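Local coordinates for protein 4-alpha-glucanotransferase (Corynebacterium glutamicum, PDB 5B68) that is a 4-alpha-glucanotransferase of the amylomaltase type, pairing an N-terminal beta-sandwich domain with a TIM-barrel domain, at residues Ile160-Tyr172 and Gly492-Val505. Numbering follows the deposited sequence.
Sequences IITPARLSTADKY and GILALEAELAGAVV. With SO4 (sulfate ion), chain H.
The linker from the beta-sandwich into the TIM barrel packs here along barrel helix 487-500 and the turn into barrel strand 504-507, with P163, L166, S167 and T168 meeting A495, L496, E499 and A503. Strand 160-162 crosses helix 492-500 at 73°, its axis 7.8 Å away. I160 CG2 touches I493 CG1 and L496 CD2, and T162 CG2 rests on the carbonyl oxygen of G492, while T162 OG1 turns to R524, which also binds P163 O. The P163 ring lies along the helix backbone, CD 3.4 Å from L496 CA, with CG beside the A495 carbonyl. L166 splits its branches: CD2 reaches A495 O and A498 CB, whereas CD1 presses tightly on V505 CG2 (3.5 Å), the two side chains nearly perpendicular. E499 sends CG anti to its backbone N (chi1 -176°) and bends at chi2, bringing its carboxylate against S167. OE1 accepts S167 N at 3.0 Å in a nearly straight bond (164°) from the syn side, tilted somewhat out of the carboxylate plane; OE2 uses its syn lone pair for S167 OG, at 2.6 Å. Beyond the helix, a Schellman motif at G502 turns the chain toward T168, whose OG1 donates to A503 O (2.9 Å) from above the carbonyl plane. Y172 sets CE2 3.9 Å from V504 CG2 and hydrogen-bonds S380 through its hydroxyl. One water accepts from T168 N and donates to both E499 OE1 and A503 O. The two bonds from S167 should hold the rotation of the E499 carboxylate, and one N-H, one hydroxyl and two waters donating to it probably favour its ionised form. The polar linkage thus joins the start of helix 167-174 to the end of helix 487-500 and the turn that follows, beside an apolar seam that runs back to the sandwich.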
ATOM      1  N   ILE A 160       4.624 -13.921 -17.558  1.00 19.47           N
ATOM      2  CA  ILE A 160       5.297 -13.120 -16.584  1.00 18.28           C
ATOM      3  C   ILE A 160       6.107 -14.057 -15.708  1.00 17.39           C
ATOM      4  O   ILE A 160       5.550 -14.951 -15.096  1.00 21.77           O
ATOM      5  CB  ILE A 160       4.258 -12.370 -15.758  1.00 20.23           C
ATOM      6  CG1 ILE A 160       3.386 -11.473 -16.692  1.00 20.27           C
ATOM      7  CG2 ILE A 160       4.956 -11.506 -14.731  1.00 19.73           C
ATOM      8  CD1 ILE A 160       2.014 -11.283 -16.165  1.00 21.47           C
ATOM      9  N   ILE A 161       7.386 -13.832 -15.652  1.00 18.34           N
ATOM     10  CA  ILE A 161       8.303 -14.724 -14.974  1.00 17.64           C
ATOM     11  C   ILE A 161       8.862 -14.022 -13.697  1.00 19.22           C
ATOM     12  O   ILE A 161       9.406 -12.893 -13.745  1.00 17.16           O
ATOM     13  CB  ILE A 161       9.442 -15.092 -15.926  1.00 20.01           C
ATOM     14  CG1 ILE A 161       8.902 -15.744 -17.235  1.00 18.72           C
ATOM     15  CG2 ILE A 161      10.420 -16.000 -15.236  1.00 18.85           C
ATOM     16  CD1 ILE A 161       8.092 -17.028 -17.016  1.00 19.54           C
ATOM     17  N   THR A 162       8.676 -14.676 -12.565  1.00 18.01           N
ATOM     18  CA  THR A 162       8.816 -14.019 -11.285  1.00 19.02           C
ATOM     19  C   THR A 162       9.923 -14.700 -10.479  1.00 18.72           C
ATOM     20  O   THR A 162      10.264 -15.859 -10.716  1.00 19.03           O
ATOM     21  CB  THR A 162       7.521 -14.041 -10.523  1.00 17.24           C
ATOM     22  OG1 THR A 162       7.233 -15.360 -10.076  1.00 19.23           O
ATOM     23  CG2 THR A 162       6.336 -13.454 -11.314  1.00 17.15           C
ATOM     24  N   PRO A 163      10.587 -13.931  -9.604  1.00 19.44           N
ATOM     25  CA  PRO A 163      11.718 -14.544  -8.875  1.00 19.31           C
ATOM     26  C   PRO A 163      11.307 -15.453  -7.732  1.00 19.10           C
ATOM     27  O   PRO A 163      10.334 -15.185  -7.011  1.00 18.80           O
ATOM     28  CB  PRO A 163      12.516 -13.326  -8.392  1.00 20.40           C
ATOM     29  CG  PRO A 163      11.451 -12.308  -8.173  1.00 19.85           C
ATOM     30  CD  PRO A 163      10.484 -12.487  -9.314  1.00 19.75           C
ATOM     31  N   ALA A 164      12.084 -16.514  -7.522  1.00 19.93           N
ATOM     32  CA  ALA A 164      11.843 -17.385  -6.400  1.00 20.31           C
ATOM     33  C   ALA A 164      11.945 -16.653  -5.008  1.00 20.22           C
ATOM     34  O   ALA A 164      11.161 -16.919  -4.140  1.00 22.93           O
ATOM     35  CB  ALA A 164      12.793 -18.598  -6.468  1.00 23.08           C
ATOM     36  N   ARG A 165      12.917 -15.733  -4.865  1.00 19.60           N
ATOM     37  CA  ARG A 165      13.181 -15.079  -3.600  1.00 20.90           C
ATOM     38  C   ARG A 165      13.841 -13.715  -3.812  1.00 20.86           C
ATOM     39  O   ARG A 165      14.755 -13.544  -4.627  1.00 22.95           O
ATOM     40  CB  ARG A 165      14.087 -15.965  -2.772  1.00 24.18           C
ATOM     41  CG  ARG A 165      14.218 -15.552  -1.286  1.00 26.03           C
ATOM     42  CD  ARG A 165      15.216 -16.466  -0.558  1.00 29.54           C
ATOM     43  NE  ARG A 165      15.507 -16.003   0.822  1.00 26.42           N
ATOM     44  CZ  ARG A 165      14.687 -16.107   1.858  1.00 25.80           C
ATOM     45  NH1 ARG A 165      15.128 -15.711   3.051  1.00 29.02           N
ATOM     46  NH2 ARG A 165      13.445 -16.635   1.767  1.00 27.17           N
ATOM     47  N   LEU A 166      13.340 -12.734  -3.090  1.00 19.94           N
ATOM     48  CA  LEU A 166      13.913 -11.393  -3.043  1.00 20.27           C
ATOM     49  C   LEU A 166      15.342 -11.454  -2.437  1.00 21.30           C
ATOM     50  O   LEU A 166      15.500 -12.005  -1.348  1.00 21.31           O
ATOM     51  CB  LEU A 166      13.033 -10.515  -2.136  1.00 19.27           C
ATOM     52  CG  LEU A 166      11.734 -10.136  -2.757  1.00 18.98           C
ATOM     53  CD1 LEU A 166      10.746  -9.691  -1.731  1.00 19.15           C
ATOM     54  CD2 LEU A 166      11.961  -9.052  -3.809  1.00 19.55           C
ATOM     55  N   SER A 167      16.318 -10.929  -3.147  1.00 21.51           N
ATOM     56  CA  SER A 167      17.731 -10.877  -2.671  1.00 24.00           C
ATOM     57  C   SER A 167      17.907 -10.095  -1.371  1.00 23.69           C
ATOM     58  O   SER A 167      18.785 -10.464  -0.549  1.00 20.61           O
ATOM     59  CB  SER A 167      18.621 -10.325  -3.768  1.00 25.06           C
ATOM     60  OG  SER A 167      18.438 -11.074  -4.915  1.00 22.69           O
ATOM     61  N   THR A 168      17.062  -9.079  -1.111  1.00 21.23           N
ATOM     62  CA  THR A 168      17.198  -8.317   0.131  1.00 20.40           C
ATOM     63  C   THR A 168      16.910  -9.174   1.390  1.00 21.68           C
ATOM     64  O   THR A 168      17.331  -8.818   2.509  1.00 23.26           O
ATOM     65  CB  THR A 168      16.233  -7.107   0.168  1.00 22.36           C
ATOM     66  OG1 THR A 168      14.935  -7.527  -0.255  1.00 20.43           O
ATOM     67  CG2 THR A 168      16.762  -5.908  -0.714  1.00 22.88           C
ATOM     68  N   ALA A 169      16.110 -10.230   1.248  1.00 19.68           N
ATOM     69  CA  ALA A 169      15.699 -11.065   2.397  1.00 22.56           C
ATOM     70  C   ALA A 169      16.951 -11.639   3.106  1.00 24.21           C
ATOM     71  O   ALA A 169      17.177 -11.381   4.302  1.00 23.61           O
ATOM     72  CB  ALA A 169      14.703 -12.156   1.952  1.00 21.79           C
ATOM     73  N   ASP A 170      17.791 -12.353   2.371  1.00 22.34           N
ATOM     74  CA  ASP A 170      19.014 -12.901   2.988  1.00 26.01           C
ATOM     75  C   ASP A 170      20.034 -11.829   3.388  1.00 24.63           C
ATOM     76  O   ASP A 170      20.794 -12.022   4.375  1.00 24.90           O
ATOM     77  CB  ASP A 170      19.725 -13.937   2.100  1.00 24.91           C
ATOM     78  CG  ASP A 170      18.958 -15.252   1.944  1.00 27.24           C
ATOM     79  OD1 ASP A 170      17.917 -15.508   2.591  1.00 25.73           O
ATOM     80  OD2 ASP A 170      19.406 -16.019   1.066  1.00 30.21           O
ATOM     81  N   LYS A 171      20.057 -10.720   2.648  1.00 24.26           N
ATOM     82  CA  LYS A 171      20.940  -9.629   2.996  1.00 23.41           C
ATOM     83  C   LYS A 171      20.710  -9.143   4.394  1.00 22.12           C
ATOM     84  O   LYS A 171      21.672  -9.081   5.196  1.00 26.20           O
ATOM     85  CB  LYS A 171      20.866  -8.482   1.993  1.00 23.44           C
ATOM     86  CG  LYS A 171      21.736  -7.290   2.387  1.00 25.61           C
ATOM     87  CD  LYS A 171      21.673  -6.219   1.320  1.00 26.87           C
ATOM     88  CE  LYS A 171      22.384  -4.969   1.725  1.00 28.14           C
ATOM     89  NZ  LYS A 171      23.817  -5.142   1.459  1.00 28.79           N
ATOM     90  N   TYR A 172      19.492  -8.743   4.678  1.00 20.57           N
ATOM     91  CA  TYR A 172      19.133  -8.276   5.992  1.00 20.75           C
ATOM     92  C   TYR A 172      18.990  -9.319   7.100  1.00 21.19           C
ATOM     93  O   TYR A 172      19.180  -8.996   8.247  1.00 23.22           O
ATOM     94  CB  TYR A 172      18.041  -7.219   5.926  1.00 20.93           C
ATOM     95  CG  TYR A 172      18.506  -6.083   5.060  1.00 19.34           C
ATOM     96  CD1 TYR A 172      19.575  -5.293   5.446  1.00 21.62           C
ATOM     97  CD2 TYR A 172      17.936  -5.846   3.830  1.00 20.55           C
ATOM     98  CE1 TYR A 172      20.034  -4.275   4.649  1.00 20.65           C
ATOM     99  CE2 TYR A 172      18.389  -4.832   3.022  1.00 21.29           C
ATOM    100  CZ  TYR A 172      19.440  -4.045   3.431  1.00 19.94           C
ATOM    101  OH  TYR A 172      19.884  -3.041   2.626  1.00 19.70           O
ATOM    102  N   GLY A 492       3.713 -12.923  -6.849  1.00 16.18           N
ATOM    103  CA  GLY A 492       4.854 -13.097  -7.791  1.00 16.54           C
ATOM    104  C   GLY A 492       5.248 -11.792  -8.466  1.00 15.78           C
ATOM    105  O   GLY A 492       6.436 -11.499  -8.623  1.00 16.76           O
ATOM    106  N   ILE A 493       4.265 -11.023  -8.846  1.00 16.00           N
ATOM    107  CA  ILE A 493       4.540  -9.737  -9.462  1.00 17.18           C
ATOM    108  C   ILE A 493       5.077  -8.715  -8.447  1.00 16.84           C
ATOM    109  O   ILE A 493       5.897  -7.929  -8.788  1.00 16.84           O
ATOM    110  CB  ILE A 493       3.299  -9.251 -10.220  1.00 18.17           C
ATOM    111  CG1 ILE A 493       3.083 -10.127 -11.489  1.00 17.79           C
ATOM    112  CG2 ILE A 493       3.410  -7.761 -10.622  1.00 18.59           C
ATOM    113  CD1 ILE A 493       1.672 -10.010 -12.079  1.00 18.73           C
ATOM    114  N   LEU A 494       4.578  -8.696  -7.215  1.00 14.87           N
ATOM    115  CA  LEU A 494       5.155  -7.875  -6.214  1.00 16.15           C
ATOM    116  C   LEU A 494       6.643  -8.221  -6.049  1.00 15.67           C
ATOM    117  O   LEU A 494       7.512  -7.333  -6.010  1.00 16.96           O
ATOM    118  CB  LEU A 494       4.378  -8.046  -4.899  1.00 15.72           C
ATOM    119  CG  LEU A 494       4.984  -7.459  -3.647  1.00 18.13           C
ATOM    120  CD1 LEU A 494       5.073  -5.962  -3.786  1.00 17.53           C
ATOM    121  CD2 LEU A 494       4.119  -7.823  -2.461  1.00 18.97           C
ATOM    122  N   ALA A 495       6.963  -9.504  -5.977  1.00 15.72           N
ATOM    123  CA  ALA A 495       8.359  -9.927  -5.823  1.00 17.82           C
ATOM    124  C   ALA A 495       9.208  -9.532  -7.042  1.00 18.21           C
ATOM    125  O   ALA A 495      10.357  -9.057  -6.859  1.00 18.86           O
ATOM    126  CB  ALA A 495       8.484 -11.411  -5.548  1.00 20.67           C
ATOM    127  N   LEU A 496       8.617  -9.657  -8.220  1.00 16.48           N
ATOM    128  CA  LEU A 496       9.295  -9.296  -9.447  1.00 17.21           C
ATOM    129  C   LEU A 496       9.623  -7.812  -9.468  1.00 16.14           C
ATOM    130  O   LEU A 496      10.781  -7.468  -9.680  1.00 18.33           O
ATOM    131  CB  LEU A 496       8.492  -9.674 -10.670  1.00 17.25           C
ATOM    132  CG  LEU A 496       8.998  -9.221 -12.061  1.00 19.77           C
ATOM    133  CD1 LEU A 496      10.399  -9.686 -12.374  1.00 20.71           C
ATOM    134  CD2 LEU A 496       7.999  -9.723 -13.097  1.00 20.30           C
ATOM    135  N   GLU A 497       8.629  -6.975  -9.295  1.00 15.62           N
ATOM    136  CA  GLU A 497       8.884  -5.540  -9.306  1.00 18.11           C
ATOM    137  C   GLU A 497       9.889  -5.062  -8.229  1.00 20.14           C
ATOM    138  O   GLU A 497      10.777  -4.212  -8.496  1.00 20.57           O
ATOM    139  CB  GLU A 497       7.595  -4.789  -9.322  1.00 18.06           C
ATOM    140  CG  GLU A 497       6.855  -4.858 -10.659  1.00 19.71           C
ATOM    141  CD  GLU A 497       7.656  -4.318 -11.802  1.00 22.70           C
ATOM    142  OE1 GLU A 497       8.167  -3.157 -11.724  1.00 22.74           O
ATOM    143  OE2 GLU A 497       7.793  -5.052 -12.823  1.00 19.49           O
ATOM    144  N   ALA A 498       9.750  -5.584  -7.016  1.00 18.87           N
ATOM    145  CA  ALA A 498      10.718  -5.346  -5.969  1.00 18.34           C
ATOM    146  C   ALA A 498      12.124  -5.848  -6.276  1.00 18.38           C
ATOM    147  O   ALA A 498      13.110  -5.132  -6.036  1.00 18.19           O
ATOM    148  CB  ALA A 498      10.197  -5.867  -4.602  1.00 19.15           C
ATOM    149  N   GLU A 499      12.250  -7.040  -6.844  1.00 18.16           N
ATOM    150  CA  GLU A 499      13.542  -7.564  -7.192  1.00 20.01           C
ATOM    151  C   GLU A 499      14.197  -6.684  -8.245  1.00 20.46           C
ATOM    152  O   GLU A 499      15.364  -6.338  -8.068  1.00 21.08           O
ATOM    153  CB  GLU A 499      13.466  -9.012  -7.619  1.00 21.00           C
ATOM    154  CG  GLU A 499      14.818  -9.642  -7.896  1.00 21.12           C
ATOM    155  CD  GLU A 499      15.674  -9.900  -6.657  1.00 25.35           C
ATOM    156  OE1 GLU A 499      15.245  -9.602  -5.557  1.00 23.40           O
ATOM    157  OE2 GLU A 499      16.798 -10.385  -6.787  1.00 25.06           O
ATOM    158  N   LEU A 500      13.449  -6.207  -9.239  1.00 21.19           N
ATOM    159  CA  LEU A 500      14.023  -5.338 -10.325  1.00 22.25           C
ATOM    160  C   LEU A 500      14.486  -3.970  -9.739  1.00 23.55           C
ATOM    161  O   LEU A 500      15.467  -3.355 -10.222  1.00 21.57           O
ATOM    162  CB  LEU A 500      12.993  -5.092 -11.410  1.00 22.75           C
ATOM    163  CG  LEU A 500      12.481  -6.265 -12.248  1.00 25.05           C
ATOM    164  CD1 LEU A 500      11.376  -5.889 -13.212  1.00 25.19           C
ATOM    165  CD2 LEU A 500      13.665  -6.924 -12.962  1.00 28.13           C
ATOM    166  N   ALA A 501      13.804  -3.534  -8.687  1.00 21.26           N
ATOM    167  CA  ALA A 501      14.107  -2.301  -8.001  1.00 23.65           C
ATOM    168  C   ALA A 501      15.152  -2.496  -6.889  1.00 23.81           C
ATOM    169  O   ALA A 501      15.487  -1.500  -6.285  1.00 25.31           O
ATOM    170  CB  ALA A 501      12.831  -1.713  -7.392  1.00 23.15           C
ATOM    171  N   GLY A 502      15.663  -3.718  -6.642  1.00 20.23           N
ATOM    172  CA  GLY A 502      16.648  -4.012  -5.557  1.00 21.87           C
ATOM    173  C   GLY A 502      16.084  -3.749  -4.165  1.00 20.90           C
ATOM    174  O   GLY A 502      16.786  -3.312  -3.246  1.00 21.85           O
ATOM    175  N   ALA A 503      14.785  -3.961  -4.054  1.00 18.04           N
ATOM    176  CA  ALA A 503      14.015  -3.574  -2.869  1.00 19.42           C
ATOM    177  C   ALA A 503      13.699  -4.625  -1.833  1.00 20.86           C
ATOM    178  O   ALA A 503      13.602  -5.803  -2.101  1.00 21.90           O
ATOM    179  CB  ALA A 503      12.693  -2.876  -3.332  1.00 19.36           C
ATOM    180  N   VAL A 504      13.420  -4.124  -0.625  1.00 19.25           N
ATOM    181  CA  VAL A 504      12.830  -4.869   0.502  1.00 19.27           C
ATOM    182  C   VAL A 504      11.339  -4.856   0.284  1.00 16.91           C
ATOM    183  O   VAL A 504      10.743  -3.801  -0.134  1.00 19.50           O
ATOM    184  CB  VAL A 504      13.155  -4.180   1.836  1.00 19.89           C
ATOM    185  CG1 VAL A 504      12.364  -4.745   2.973  1.00 22.16           C
ATOM    186  CG2 VAL A 504      14.622  -4.379   2.141  1.00 22.24           C
ATOM    187  N   VAL A 505      10.705  -5.977   0.621  1.00 17.20           N
ATOM    188  CA  VAL A 505       9.284  -6.045   0.697  1.00 16.59           C
ATOM    189  C   VAL A 505       8.795  -6.445   2.105  1.00 16.89           C
ATOM    190  O   VAL A 505       9.156  -7.526   2.596  1.00 20.13           O
ATOM    191  CB  VAL A 505       8.657  -7.014  -0.345  1.00 18.20           C
ATOM    192  CG1 VAL A 505       7.153  -6.989  -0.269  1.00 16.45           C
ATOM    193  CG2 VAL A 505       9.120  -6.614  -1.744  1.00 17.62           C
TER
HETATM  194  S   SO4 H 807      25.538  -1.857   2.802  1.00 52.98           S
HETATM  195  O1  SO4 H 807      26.786  -2.609   2.522  1.00 70.91           O
HETATM  196  O2  SO4 H 807      25.117  -0.985   1.662  1.00 51.66           O
HETATM  197  O3  SO4 H 807      24.486  -2.856   3.074  1.00 67.61           O
HETATM  198  O4  SO4 H 807      25.772  -0.998   3.987  1.00 49.61           O
HETATM  199  O   HOH W   1      16.377 -13.315  -7.699  1.00 44.98           O
HETATM  200  O   HOH W   2      12.510  -8.294   1.392  1.00 18.42           O
HETATM  201  O   HOH W   3      15.345  -7.677  -3.447  1.00 20.98           O